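Long-range contacts in ESX secretion system protein EccC (Thermomonospora curvata, PDB 4NH0), which is part of the type VII (ESX) secretion system, which exports EsxA and EsxB from the cell, and may be its ATP-driven translocase subunit: residues A[322-326]-A[576-580]; A[387-391]-A[414-419]; A[499-505]-A[517-521]; A[770-775]-A[789-793]; A[920-924]-A[934-939]. All blocks are in the same frame, centred on the assembly; numbering follows the deposited sequence.

Contacts 1, 2 and 3 lie together around the first FtsK unit, whereas contact 4 belongs to the second and contact 5 to the third, on the opposite side of the chain's centre from the first three. Contacts 2 and 3 reach the same mixed sheet, and contact 3 meets contact 1 directly through a hydrogen bond from T323 to A521. Contacts 1 and 4 are buried: the former crowns its aliphatic packing with a cation-pi pair, while the latter is almost wholly hydrocarbon. Contacts 2, 3 and 5 are partly buried. Contact 2 mixes sulfur, imidazole and proline; contacts 3 and 5 are antiparallel pairings, with one and three backbone hydrogen bonds, each with an arginine laid against the partner segment.

Contact 1: residues A[322-326]-A[576-580]; sequences RTLVL and FDVVV
The guanidinium of R322 rests on the ring of F576 in a cation-pi arrangement, its CZ 4.0 Å from the ring centroid. NH2 does the touching: it stands 3.0 Å above the plane of the F576 ring, over its centre, while the guanidinium is tilted by 44° against the ring and not laid flat on it. R322 reaches this place through a chain that runs extended from CB and then bends at chi3, and its NH1 is held by the backbone O of T349, which limits how the group can turn. F576 points its ring across the gap because CG lies anti to the backbone N (chi1 -176°). The opposite face of the ring is covered near its rim by V580 CG2. L326 fills the space beside it with both methyls, CD2 at 3.7 Å from F576 CD2 and CD1 at 3.7 Å from V579 CG1. The two helix segments run nearly parallel, at 19°, and only side chains bridge them. Helix 317-329 follows the predicted P-loop of FtsK 1, so the contact lays helix 575-583, probably part of the linker toward the second ATPase unit, against the first nucleotide-binding fold, consistent with linkers binding FtsK domains in this protein.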
# COMPACT_ATOMS: atom_id res chain seq x y z
N ARG A 322 -11.35 -44.91 4.92
CA ARG A 322 -10.16 -45.02 5.74
C ARG A 322 -9.45 -46.34 5.48
O ARG A 322 -8.23 -46.39 5.35
CB ARG A 322 -10.50 -44.90 7.22
CG ARG A 322 -11.11 -43.57 7.61
CD ARG A 322 -11.54 -43.56 9.07
NE ARG A 322 -10.42 -43.80 9.97
CZ ARG A 322 -9.66 -42.84 10.50
NH1 ARG A 322 -9.91 -41.57 10.21
NH2 ARG A 322 -8.67 -43.16 11.31
N THR A 323 -10.23 -47.41 5.40
CA THR A 323 -9.70 -48.75 5.19
C THR A 323 -9.02 -48.87 3.83
O THR A 323 -7.96 -49.47 3.72
CB THR A 323 -10.81 -49.81 5.31
OG1 THR A 323 -11.51 -49.64 6.55
CG2 THR A 323 -10.21 -51.21 5.26
N LEU A 324 -9.65 -48.31 2.80
CA LEU A 324 -9.11 -48.38 1.45
C LEU A 324 -7.77 -47.65 1.34
O LEU A 324 -6.82 -48.17 0.78
CB LEU A 324 -10.10 -47.80 0.44
CG LEU A 324 -9.61 -47.77 -1.01
CD1 LEU A 324 -9.23 -49.17 -1.46
CD2 LEU A 324 -10.66 -47.18 -1.92
N VAL A 325 -7.72 -46.43 1.88
CA VAL A 325 -6.51 -45.62 1.84
C VAL A 325 -5.38 -46.26 2.64
O VAL A 325 -4.26 -46.40 2.14
CB VAL A 325 -6.77 -44.20 2.37
CG1 VAL A 325 -5.46 -43.45 2.54
CG2 VAL A 325 -7.70 -43.45 1.43
N LEU A 326 -5.68 -46.66 3.87
CA LEU A 326 -4.67 -47.25 4.75
C LEU A 326 -4.11 -48.55 4.18
O LEU A 326 -2.93 -48.83 4.32
CB LEU A 326 -5.26 -47.50 6.14
CG LEU A 326 -4.28 -48.00 7.19
CD1 LEU A 326 -3.15 -47.01 7.37
CD2 LEU A 326 -4.98 -48.26 8.51
N PHE A 576 -5.60 -48.25 13.56
CA PHE A 576 -5.23 -47.16 12.66
C PHE A 576 -4.01 -46.41 13.19
O PHE A 576 -3.02 -46.24 12.49
CB PHE A 576 -6.40 -46.19 12.49
CG PHE A 576 -6.14 -45.09 11.50
CD1 PHE A 576 -5.61 -43.88 11.91
CD2 PHE A 576 -6.44 -45.27 10.16
CE1 PHE A 576 -5.38 -42.87 11.00
CE2 PHE A 576 -6.21 -44.26 9.25
CZ PHE A 576 -5.68 -43.06 9.67
N ASP A 577 -4.10 -45.97 14.45
CA ASP A 577 -3.03 -45.21 15.08
C ASP A 577 -1.73 -46.01 15.14
O ASP A 577 -0.65 -45.48 14.91
CB ASP A 577 -3.44 -44.78 16.48
CG ASP A 577 -4.63 -43.83 16.48
OD1 ASP A 577 -4.74 -43.03 15.52
OD2 ASP A 577 -5.44 -43.89 17.42
N VAL A 578 -1.85 -47.30 15.46
CA VAL A 578 -0.69 -48.18 15.58
C VAL A 578 0.05 -48.29 14.25
O VAL A 578 1.28 -48.25 14.21
CB VAL A 578 -1.09 -49.58 16.06
CG1 VAL A 578 0.12 -50.50 16.11
CG2 VAL A 578 -1.77 -49.50 17.41
N VAL A 579 -0.70 -48.44 13.16
CA VAL A 579 -0.12 -48.56 11.84
C VAL A 579 0.57 -47.27 11.40
O VAL A 579 1.77 -47.28 11.10
CB VAL A 579 -1.18 -48.95 10.79
CG1 VAL A 579 -0.59 -48.86 9.39
CG2 VAL A 579 -1.71 -50.34 11.06
N VAL A 580 -0.18 -46.18 11.37
CA VAL A 580 0.33 -44.89 10.91
C VAL A 580 1.57 -44.46 11.69
O VAL A 580 2.50 -43.90 11.12
CB VAL A 580 -0.75 -43.79 11.03
CG1 VAL A 580 -0.21 -42.45 10.58
CG2 VAL A 580 -1.98 -44.17 10.21

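Contact 2: residues A[387-391]-A[414-419]; sequences RQEHL and PPMPTL
M416 reaches toward helix segment 387-391 and meets H390 and L391 with successive atoms of its end. Its SD lies 4.0 Å from H390 CD2 and 4.5 Å from the centroid of the imidazole, a sulfur-aromatic contact made obliquely, 34° off the ring normal. A turn about the CG-SD bond (chi3 58°) carries CE round to L391, where it lies 3.7 Å from CD2; the two side chains cross at about a right angle. P414 meets the histidine at the neighbouring atom: its CG comes to the imidazole edge, near the ring plane, 4.0 Å from NE2. Further along, the flat end of R387 is applied to strand residue L419, whose CB lies over one guanidinium face, 3.9 Å from R387 NH1. The aliphatic part of L419 thus packs on a charged group that is itself buried. The second shell fixes these groups. R387 is bound at NH1 by a salt bridge to E383, one turn back on its own helix, and at NE by the backbone O of L450, so its orientation is set by partners beyond the two segments. Y403 meets the H390 ring edge-to-face, also touches L391 and M416, and gives its hydroxyl to a hydrogen bond with the backbone O of P414. Helix 371-394 thus packs by R387, H390 and L391 against the loop that leads into strand 418-424 and the strand's first residues, with helix 400-410 covering M416 and L391, and strands 337-343 and 452-458 flanking L419 in the parallel part of the FtsK 1 sheet.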
# COMPACT_ATOMS: atom_id res chain seq x y z
N ARG A 387 1.74 -32.84 -14.89
CA ARG A 387 2.02 -34.23 -15.23
C ARG A 387 2.17 -34.45 -16.74
O ARG A 387 2.98 -35.27 -17.16
CB ARG A 387 0.94 -35.15 -14.67
CG ARG A 387 0.95 -35.27 -13.16
CD ARG A 387 -0.16 -36.19 -12.68
NE ARG A 387 0.37 -37.44 -12.13
CZ ARG A 387 0.72 -37.59 -10.86
NH1 ARG A 387 0.60 -36.58 -10.01
NH2 ARG A 387 1.19 -38.76 -10.43
N GLN A 388 1.35 -33.76 -17.52
CA GLN A 388 1.39 -33.82 -18.97
C GLN A 388 2.66 -33.28 -19.60
O GLN A 388 3.30 -33.95 -20.39
CB GLN A 388 0.28 -32.93 -19.48
CG GLN A 388 -0.62 -33.53 -20.52
CD GLN A 388 -1.83 -32.66 -20.77
OE1 GLN A 388 -1.83 -31.48 -20.43
NE2 GLN A 388 -2.87 -33.23 -21.36
N GLU A 389 3.04 -32.08 -19.19
CA GLU A 389 4.28 -31.45 -19.64
C GLU A 389 5.49 -32.24 -19.17
O GLU A 389 6.54 -32.22 -19.81
CB GLU A 389 4.37 -30.01 -19.15
CG GLU A 389 4.17 -28.96 -20.25
CD GLU A 389 5.39 -28.83 -21.16
OE1 GLU A 389 6.53 -28.95 -20.67
OE2 GLU A 389 5.19 -28.60 -22.37
N HIS A 390 5.35 -32.94 -18.04
CA HIS A 390 6.40 -33.83 -17.57
C HIS A 390 6.58 -34.97 -18.56
O HIS A 390 7.69 -35.39 -18.84
CB HIS A 390 6.06 -34.36 -16.17
CG HIS A 390 7.22 -35.02 -15.47
ND1 HIS A 390 8.33 -35.50 -16.13
CD2 HIS A 390 7.43 -35.27 -14.16
CE1 HIS A 390 9.17 -36.02 -15.26
NE2 HIS A 390 8.65 -35.89 -14.05
N LEU A 391 5.47 -35.47 -19.09
CA LEU A 391 5.51 -36.57 -20.06
C LEU A 391 5.93 -36.08 -21.44
O LEU A 391 6.43 -36.86 -22.25
CB LEU A 391 4.15 -37.27 -20.14
CG LEU A 391 3.66 -37.92 -18.84
CD1 LEU A 391 2.24 -38.45 -19.01
CD2 LEU A 391 4.61 -39.03 -18.41
N PRO A 414 13.15 -39.45 -12.53
CA PRO A 414 12.56 -39.30 -11.20
C PRO A 414 11.31 -40.15 -11.07
O PRO A 414 10.59 -40.32 -12.05
CB PRO A 414 12.23 -37.81 -11.13
CG PRO A 414 12.00 -37.42 -12.55
CD PRO A 414 12.98 -38.24 -13.35
N PRO A 415 11.07 -40.71 -9.88
CA PRO A 415 9.83 -41.46 -9.67
C PRO A 415 8.61 -40.56 -9.81
O PRO A 415 8.57 -39.49 -9.20
CB PRO A 415 9.96 -41.98 -8.24
CG PRO A 415 11.43 -41.95 -7.95
CD PRO A 415 11.95 -40.77 -8.70
N MET A 416 7.64 -40.97 -10.62
CA MET A 416 6.38 -40.25 -10.70
C MET A 416 5.25 -41.18 -10.28
O MET A 416 4.82 -42.03 -11.06
CB MET A 416 6.13 -39.70 -12.10
CG MET A 416 4.91 -38.80 -12.19
SD MET A 416 4.63 -38.13 -13.83
CE MET A 416 4.50 -39.63 -14.79
N PRO A 417 4.77 -41.02 -9.04
CA PRO A 417 3.75 -41.87 -8.44
C PRO A 417 2.37 -41.64 -9.03
O PRO A 417 2.08 -40.54 -9.48
CB PRO A 417 3.78 -41.45 -6.97
CG PRO A 417 4.19 -40.03 -7.01
CD PRO A 417 5.17 -39.93 -8.14
N THR A 418 1.53 -42.67 -9.04
CA THR A 418 0.14 -42.50 -9.44
C THR A 418 -0.58 -41.68 -8.38
O THR A 418 -0.26 -41.78 -7.19
CB THR A 418 -0.58 -43.84 -9.64
OG1 THR A 418 -0.48 -44.62 -8.44
CG2 THR A 418 0.04 -44.62 -10.78
N LEU A 419 -1.54 -40.87 -8.80
CA LEU A 419 -2.25 -40.02 -7.86
C LEU A 419 -3.67 -40.53 -7.62
O LEU A 419 -4.45 -40.69 -8.55
CB LEU A 419 -2.30 -38.58 -8.37
CG LEU A 419 -2.87 -37.57 -7.39
CD1 LEU A 419 -2.04 -37.56 -6.11
CD2 LEU A 419 -2.92 -36.18 -8.00

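Contact 3: residues A[499-505]-A[517-521]; sequences LPPSPGN and RFKAA
R517 stretches an extended side chain from CG to NE alongside the 499-505 loop and gives NH2 to N505 OD1 in a hydrogen bond of 3.1 Å. The bond is fairly straight, 160° at the hydrogen, and lies in the guanidinium plane, but it reaches the amide oxygen from above its carbonyl plane, and the two flat groups stand nearly perpendicular. L499 CD2 sits over the centre of one guanidinium face, 3.7 Å from R517 CZ, and P500 CD approaches R517 NH2 obliquely. Next in line, F518 starts its side chain away from the loop, though the ring end comes back nearer, while its backbone O receives a CA-H contact from N505. K519 pairs with N505 as an antiparallel non-hydrogen-bonded pair. Its chain is extended until a bend at chi4 (-38°) lowers NZ onto P503 O at 3.2 Å, in the carbonyl plane and on a lone pair, and CE passes 3.6 Å from N505 ND2. The same ND2 makes a weak bond back to S502 O. K519 NZ also occupies the space beside G504, where a CB would collide with it and with the carbonyl O of P503. A520 N then bonds to G504 O at 2.9 Å. A521 ends the segment with its O bound by T323 OG1. In the first FtsK sheet, strand 518-520 lies between strands 505-510 and 279-284; T323 ties its end to helix 317-329, and P503 touches the predicted P-loop that precedes that helix.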
# COMPACT_ATOMS: atom_id res chain seq x y z
N LEU A 499 -30.16 -53.32 2.47
CA LEU A 499 -29.03 -53.74 3.28
C LEU A 499 -29.27 -53.46 4.76
O LEU A 499 -29.88 -52.45 5.10
CB LEU A 499 -27.75 -53.05 2.81
CG LEU A 499 -27.14 -53.61 1.53
CD1 LEU A 499 -25.98 -52.76 1.06
CD2 LEU A 499 -26.70 -55.05 1.76
N PRO A 500 -28.80 -54.36 5.64
CA PRO A 500 -28.97 -54.23 7.09
C PRO A 500 -28.46 -52.89 7.62
O PRO A 500 -27.48 -52.36 7.10
CB PRO A 500 -28.14 -55.38 7.64
CG PRO A 500 -28.14 -56.39 6.55
CD PRO A 500 -28.11 -55.60 5.28
N PRO A 501 -29.13 -52.35 8.65
CA PRO A 501 -28.75 -51.08 9.29
C PRO A 501 -27.34 -51.12 9.85
O PRO A 501 -26.71 -50.08 10.01
CB PRO A 501 -29.78 -50.93 10.41
CG PRO A 501 -30.95 -51.73 9.96
CD PRO A 501 -30.37 -52.91 9.24
N SER A 502 -26.85 -52.32 10.15
CA SER A 502 -25.48 -52.50 10.62
C SER A 502 -24.49 -52.04 9.57
O SER A 502 -24.62 -52.39 8.39
CB SER A 502 -25.23 -53.97 10.99
OG SER A 502 -23.90 -54.16 11.44
N PRO A 503 -23.49 -51.25 9.98
CA PRO A 503 -22.50 -50.69 9.06
C PRO A 503 -21.52 -51.74 8.55
O PRO A 503 -21.23 -52.71 9.25
CB PRO A 503 -21.78 -49.65 9.92
CG PRO A 503 -21.89 -50.19 11.31
CD PRO A 503 -23.24 -50.85 11.38
N GLY A 504 -21.01 -51.54 7.33
CA GLY A 504 -20.03 -52.44 6.77
C GLY A 504 -20.50 -53.17 5.53
O GLY A 504 -19.70 -53.50 4.65
N ASN A 505 -21.80 -53.43 5.44
CA ASN A 505 -22.36 -54.16 4.31
C ASN A 505 -22.49 -53.28 3.07
O ASN A 505 -22.78 -52.09 3.17
CB ASN A 505 -23.72 -54.74 4.68
CG ASN A 505 -23.63 -55.76 5.80
OD1 ASN A 505 -23.50 -56.96 5.56
ND2 ASN A 505 -23.68 -55.29 7.04
N ARG A 517 -21.90 -58.84 -2.97
CA ARG A 517 -22.12 -58.32 -1.63
C ARG A 517 -20.95 -58.69 -0.75
O ARG A 517 -20.49 -59.83 -0.75
CB ARG A 517 -23.42 -58.85 -1.03
CG ARG A 517 -23.56 -58.51 0.45
CD ARG A 517 -24.97 -58.68 0.97
NE ARG A 517 -25.03 -58.44 2.41
CZ ARG A 517 -26.15 -58.45 3.13
NH1 ARG A 517 -27.31 -58.69 2.55
NH2 ARG A 517 -26.10 -58.22 4.44
N PHE A 518 -20.46 -57.72 0.01
CA PHE A 518 -19.33 -57.93 0.89
C PHE A 518 -19.55 -57.29 2.24
O PHE A 518 -20.61 -56.71 2.50
CB PHE A 518 -18.05 -57.38 0.27
CG PHE A 518 -18.04 -55.88 0.15
CD1 PHE A 518 -17.42 -55.09 1.11
CD2 PHE A 518 -18.65 -55.25 -0.93
CE1 PHE A 518 -17.41 -53.72 1.00
CE2 PHE A 518 -18.64 -53.88 -1.04
CZ PHE A 518 -18.02 -53.11 -0.08
N LYS A 519 -18.55 -57.40 3.10
CA LYS A 519 -18.58 -56.69 4.37
C LYS A 519 -17.20 -56.12 4.66
O LYS A 519 -16.23 -56.86 4.83
CB LYS A 519 -19.03 -57.61 5.50
CG LYS A 519 -19.54 -56.82 6.67
CD LYS A 519 -20.22 -57.67 7.70
CE LYS A 519 -20.81 -56.76 8.75
NZ LYS A 519 -19.88 -55.62 8.99
N ALA A 520 -17.12 -54.79 4.73
CA ALA A 520 -15.84 -54.10 4.85
C ALA A 520 -15.12 -54.42 6.16
O ALA A 520 -15.75 -54.64 7.19
CB ALA A 520 -16.05 -52.60 4.72
N ALA A 521 -13.80 -54.43 6.09
CA ALA A 521 -12.97 -54.59 7.28
C ALA A 521 -12.87 -53.27 8.01
O ALA A 521 -13.23 -52.22 7.47
CB ALA A 521 -11.60 -55.12 6.91

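Contact 4: residues A[770-775]-A[789-793]; sequences LVVDNW and ITQLA
W775 presents the edge of its six-membered ring to I789, with CG2 of the isoleucine near the ring plane and 3.9 Å from CZ3. T790 OG1 lies by the same indole, also near its plane, at a looser 4.4 Å from CZ2, and the ring of F813 meets the tryptophan with planes about 35° apart. The indole arrives here because its CG is anti to the backbone N (chi1 -178°), which swings the ring from the start of its helix across to helix segment 789-793. I789 is the middle of the contact. Its CD1 extends to the strand, 3.8 Å from L770 CD2 and 4.1 Å from V772 CG2, while CG2 attends to the tryptophan. L770 CD2 is shared, being also 3.8 Å from L792 CD2, so that one leucine methyl lies against two residues a turn apart on the helix. An alanine at I789 would lose the branches that reach L770, V772 and W775, and the resulting gap is likely to leave the indole edge freer to shift. Strand 767-772 lies between strands 689-694 and 801-807 in the parallel part of the FtsK 2 sheet. Helix 784-795 packs on one side of it, helix 719-742 touches L770, I789 and L792, and L805 of strand 801-807 borders V772 and W775.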
# COMPACT_ATOMS: atom_id res chain seq x y z
N LEU A 770 7.31 10.94 -1.66
CA LEU A 770 6.27 11.72 -1.01
C LEU A 770 5.05 10.85 -0.74
O LEU A 770 4.37 10.42 -1.66
CB LEU A 770 5.89 12.93 -1.87
CG LEU A 770 4.76 13.80 -1.34
CD1 LEU A 770 5.15 14.45 -0.02
CD2 LEU A 770 4.38 14.86 -2.36
N VAL A 771 4.78 10.60 0.54
CA VAL A 771 3.70 9.69 0.92
C VAL A 771 2.48 10.44 1.43
O VAL A 771 2.57 11.28 2.33
CB VAL A 771 4.17 8.71 2.01
CG1 VAL A 771 3.08 7.69 2.29
CG2 VAL A 771 5.45 8.02 1.58
N VAL A 772 1.32 10.13 0.85
CA VAL A 772 0.05 10.67 1.31
C VAL A 772 -0.88 9.52 1.66
O VAL A 772 -1.17 8.67 0.82
CB VAL A 772 -0.60 11.57 0.25
CG1 VAL A 772 -1.95 12.07 0.74
CG2 VAL A 772 0.31 12.74 -0.08
N ASP A 773 -1.36 9.49 2.90
CA ASP A 773 -2.14 8.36 3.39
C ASP A 773 -3.57 8.37 2.87
O ASP A 773 -4.09 7.34 2.44
CB ASP A 773 -2.13 8.35 4.92
CG ASP A 773 -2.32 6.96 5.49
OD1 ASP A 773 -2.84 6.08 4.77
OD2 ASP A 773 -1.96 6.75 6.67
N ASN A 774 -4.23 9.53 2.92
CA ASN A 774 -5.58 9.65 2.40
C ASN A 774 -5.68 10.80 1.41
O ASN A 774 -5.82 11.96 1.80
CB ASN A 774 -6.58 9.85 3.54
CG ASN A 774 -8.01 9.61 3.13
OD1 ASN A 774 -8.39 9.78 1.97
ND2 ASN A 774 -8.84 9.22 4.10
N TRP A 775 -5.62 10.46 0.13
CA TRP A 775 -5.63 11.46 -0.93
C TRP A 775 -6.91 12.29 -0.92
O TRP A 775 -6.90 13.46 -1.28
CB TRP A 775 -5.46 10.78 -2.29
CG TRP A 775 -5.42 11.74 -3.43
CD1 TRP A 775 -6.45 12.05 -4.28
CD2 TRP A 775 -4.30 12.53 -3.85
NE1 TRP A 775 -6.03 12.98 -5.20
CE2 TRP A 775 -4.72 13.29 -4.96
CE3 TRP A 775 -2.99 12.66 -3.40
CZ2 TRP A 775 -3.87 14.16 -5.62
CZ3 TRP A 775 -2.15 13.53 -4.06
CH2 TRP A 775 -2.59 14.27 -5.16
N ILE A 789 1.05 18.42 -6.06
CA ILE A 789 1.58 17.06 -6.02
C ILE A 789 1.36 16.34 -7.35
O ILE A 789 2.13 15.47 -7.73
CB ILE A 789 0.94 16.25 -4.87
CG1 ILE A 789 1.24 16.91 -3.52
CG2 ILE A 789 1.43 14.82 -4.86
CD1 ILE A 789 0.79 16.10 -2.33
N THR A 790 0.31 16.74 -8.07
CA THR A 790 0.00 16.14 -9.36
C THR A 790 1.13 16.37 -10.36
O THR A 790 1.55 15.45 -11.06
CB THR A 790 -1.31 16.70 -9.94
OG1 THR A 790 -2.38 16.44 -9.04
CG2 THR A 790 -1.61 16.05 -11.28
N GLN A 791 1.64 17.60 -10.41
CA GLN A 791 2.72 17.93 -11.33
C GLN A 791 4.04 17.31 -10.87
O GLN A 791 4.92 17.04 -11.69
CB GLN A 791 2.87 19.44 -11.48
CG GLN A 791 2.25 19.98 -12.75
CD GLN A 791 2.83 21.32 -13.16
OE1 GLN A 791 2.76 22.30 -12.42
NE2 GLN A 791 3.42 21.37 -14.35
N LEU A 792 4.18 17.09 -9.56
CA LEU A 792 5.32 16.37 -9.03
C LEU A 792 5.38 14.98 -9.65
O LEU A 792 6.44 14.51 -10.04
CB LEU A 792 5.25 16.25 -7.51
CG LEU A 792 6.02 17.26 -6.67
CD1 LEU A 792 5.63 18.69 -7.02
CD2 LEU A 792 5.79 16.99 -5.19
N ALA A 793 4.22 14.34 -9.75
CA ALA A 793 4.13 13.01 -10.32
C ALA A 793 4.31 13.02 -11.83
O ALA A 793 4.80 12.06 -12.42
CB ALA A 793 2.79 12.38 -9.96

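Contact 5: residues A[920-924]-A[934-939]; sequences TRIPI and VYLDFN
I924 and L936 form the apolar centre, CG2 of the isoleucine 3.8 Å from CD1 of the leucine, with the two side chains crossing at about a right angle. On the same side I922 sends CD1 to the edge of the F938 ring, near its plane and 3.9 Å from CE2. P923 and Y935 pack on the other side of the hairpin, P923 CB 3.7 Å from Y935 CE1. Three backbone bonds join the strands: I922 and L936 exchange a pair, and I924 N gives a 2.9 Å bond to V934 O. Toward the polar margin R921 bends at chi2 and chi3 and folds over one face of Y935. Its CZ is 4.2 Å from the ring centroid, only 12° off the normal, a cation-pi contact in which NH2 lies toward the rim, 3.2 Å from Y935 CE2. Replacing Y935 by a serine would probably leave the R921 guanidinium without its aromatic face and P923 without the ring it packs on across the hairpin. At the very edge, D937 OD2 accepts from N939 N, 3.2 Å away, in an Asx turn. The antiparallel hairpin 922-927/933-936 is extended on the I924 side by strand 1136-1144, through A1143. Helix 954-968 lies on I922 and L936, and F1130 of strand 1127-1132 covers I924, V934 and L936.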
# COMPACT_ATOMS: atom_id res chain seq x y z
N THR A 920 17.87 49.46 -4.12
CA THR A 920 16.82 50.30 -3.55
C THR A 920 15.65 49.49 -3.02
O THR A 920 14.81 50.00 -2.28
CB THR A 920 16.31 51.33 -4.57
OG1 THR A 920 16.04 50.67 -5.81
CG2 THR A 920 17.34 52.42 -4.80
N ARG A 921 15.58 48.22 -3.41
CA ARG A 921 14.55 47.32 -2.92
C ARG A 921 14.79 46.99 -1.45
O ARG A 921 15.93 46.89 -1.01
CB ARG A 921 14.51 46.04 -3.75
CG ARG A 921 14.46 46.29 -5.24
CD ARG A 921 15.26 45.26 -5.99
NE ARG A 921 14.73 43.92 -5.81
CZ ARG A 921 15.39 42.80 -6.12
NH1 ARG A 921 16.62 42.88 -6.61
NH2 ARG A 921 14.82 41.62 -5.93
N ILE A 922 13.71 46.83 -0.70
CA ILE A 922 13.81 46.57 0.73
C ILE A 922 13.17 45.24 1.11
O ILE A 922 11.95 45.11 1.08
CB ILE A 922 13.15 47.69 1.55
CG1 ILE A 922 13.63 49.06 1.08
CG2 ILE A 922 13.43 47.50 3.03
CD1 ILE A 922 12.92 50.22 1.75
N PRO A 923 13.99 44.25 1.47
CA PRO A 923 13.47 42.96 1.93
C PRO A 923 12.78 43.10 3.28
O PRO A 923 13.29 43.78 4.16
CB PRO A 923 14.72 42.09 2.04
CG PRO A 923 15.82 43.06 2.27
CD PRO A 923 15.46 44.28 1.48
N ILE A 924 11.62 42.46 3.43
CA ILE A 924 10.87 42.54 4.68
C ILE A 924 10.71 41.17 5.32
O ILE A 924 10.32 41.05 6.47
CB ILE A 924 9.48 43.17 4.47
CG1 ILE A 924 8.66 42.32 3.51
CG2 ILE A 924 9.62 44.59 3.95
CD1 ILE A 924 7.27 42.86 3.24
N VAL A 934 11.26 38.53 0.31
CA VAL A 934 10.17 39.30 -0.26
C VAL A 934 10.51 40.78 -0.17
O VAL A 934 10.80 41.29 0.91
CB VAL A 934 8.84 39.02 0.46
CG1 VAL A 934 7.75 39.96 -0.04
CG2 VAL A 934 8.43 37.57 0.27
N TYR A 935 10.46 41.48 -1.31
CA TYR A 935 10.92 42.86 -1.37
C TYR A 935 9.80 43.88 -1.50
O TYR A 935 8.69 43.56 -1.93
CB TYR A 935 11.90 43.03 -2.54
CG TYR A 935 13.12 42.15 -2.47
CD1 TYR A 935 14.22 42.51 -1.70
CD2 TYR A 935 13.18 40.96 -3.18
CE1 TYR A 935 15.33 41.71 -1.64
CE2 TYR A 935 14.29 40.15 -3.12
CZ TYR A 935 15.36 40.53 -2.35
OH TYR A 935 16.47 39.72 -2.29
N LEU A 936 10.12 45.12 -1.13
CA LEU A 936 9.25 46.26 -1.38
C LEU A 936 10.01 47.30 -2.19
O LEU A 936 11.01 47.84 -1.72
CB LEU A 936 8.75 46.87 -0.07
CG LEU A 936 7.69 46.09 0.70
CD1 LEU A 936 7.29 46.85 1.96
CD2 LEU A 936 6.48 45.82 -0.17
N ASP A 937 9.54 47.57 -3.40
CA ASP A 937 10.22 48.52 -4.27
C ASP A 937 9.40 49.79 -4.45
O ASP A 937 8.44 49.82 -5.22
CB ASP A 937 10.51 47.87 -5.63
CG ASP A 937 11.32 48.77 -6.54
OD1 ASP A 937 11.43 48.45 -7.74
OD2 ASP A 937 11.83 49.80 -6.06
N PHE A 938 9.79 50.85 -3.74
CA PHE A 938 9.04 52.10 -3.75
C PHE A 938 9.27 52.93 -5.01
O PHE A 938 8.87 54.09 -5.08
CB PHE A 938 9.40 52.93 -2.52
CG PHE A 938 8.90 52.36 -1.23
CD1 PHE A 938 7.54 52.30 -0.96
CD2 PHE A 938 9.78 51.88 -0.27
CE1 PHE A 938 7.07 51.77 0.22
CE2 PHE A 938 9.31 51.35 0.92
CZ PHE A 938 7.96 51.30 1.16
N ASN A 939 9.91 52.33 -6.01
CA ASN A 939 10.07 52.99 -7.30
C ASN A 939 9.00 52.51 -8.27
O ASN A 939 8.78 53.12 -9.32
CB ASN A 939 11.46 52.73 -7.87
CG ASN A 939 12.55 53.47 -7.12
OD1 ASN A 939 12.31 54.51 -6.52
ND2 ASN A 939 13.76 52.92 -7.14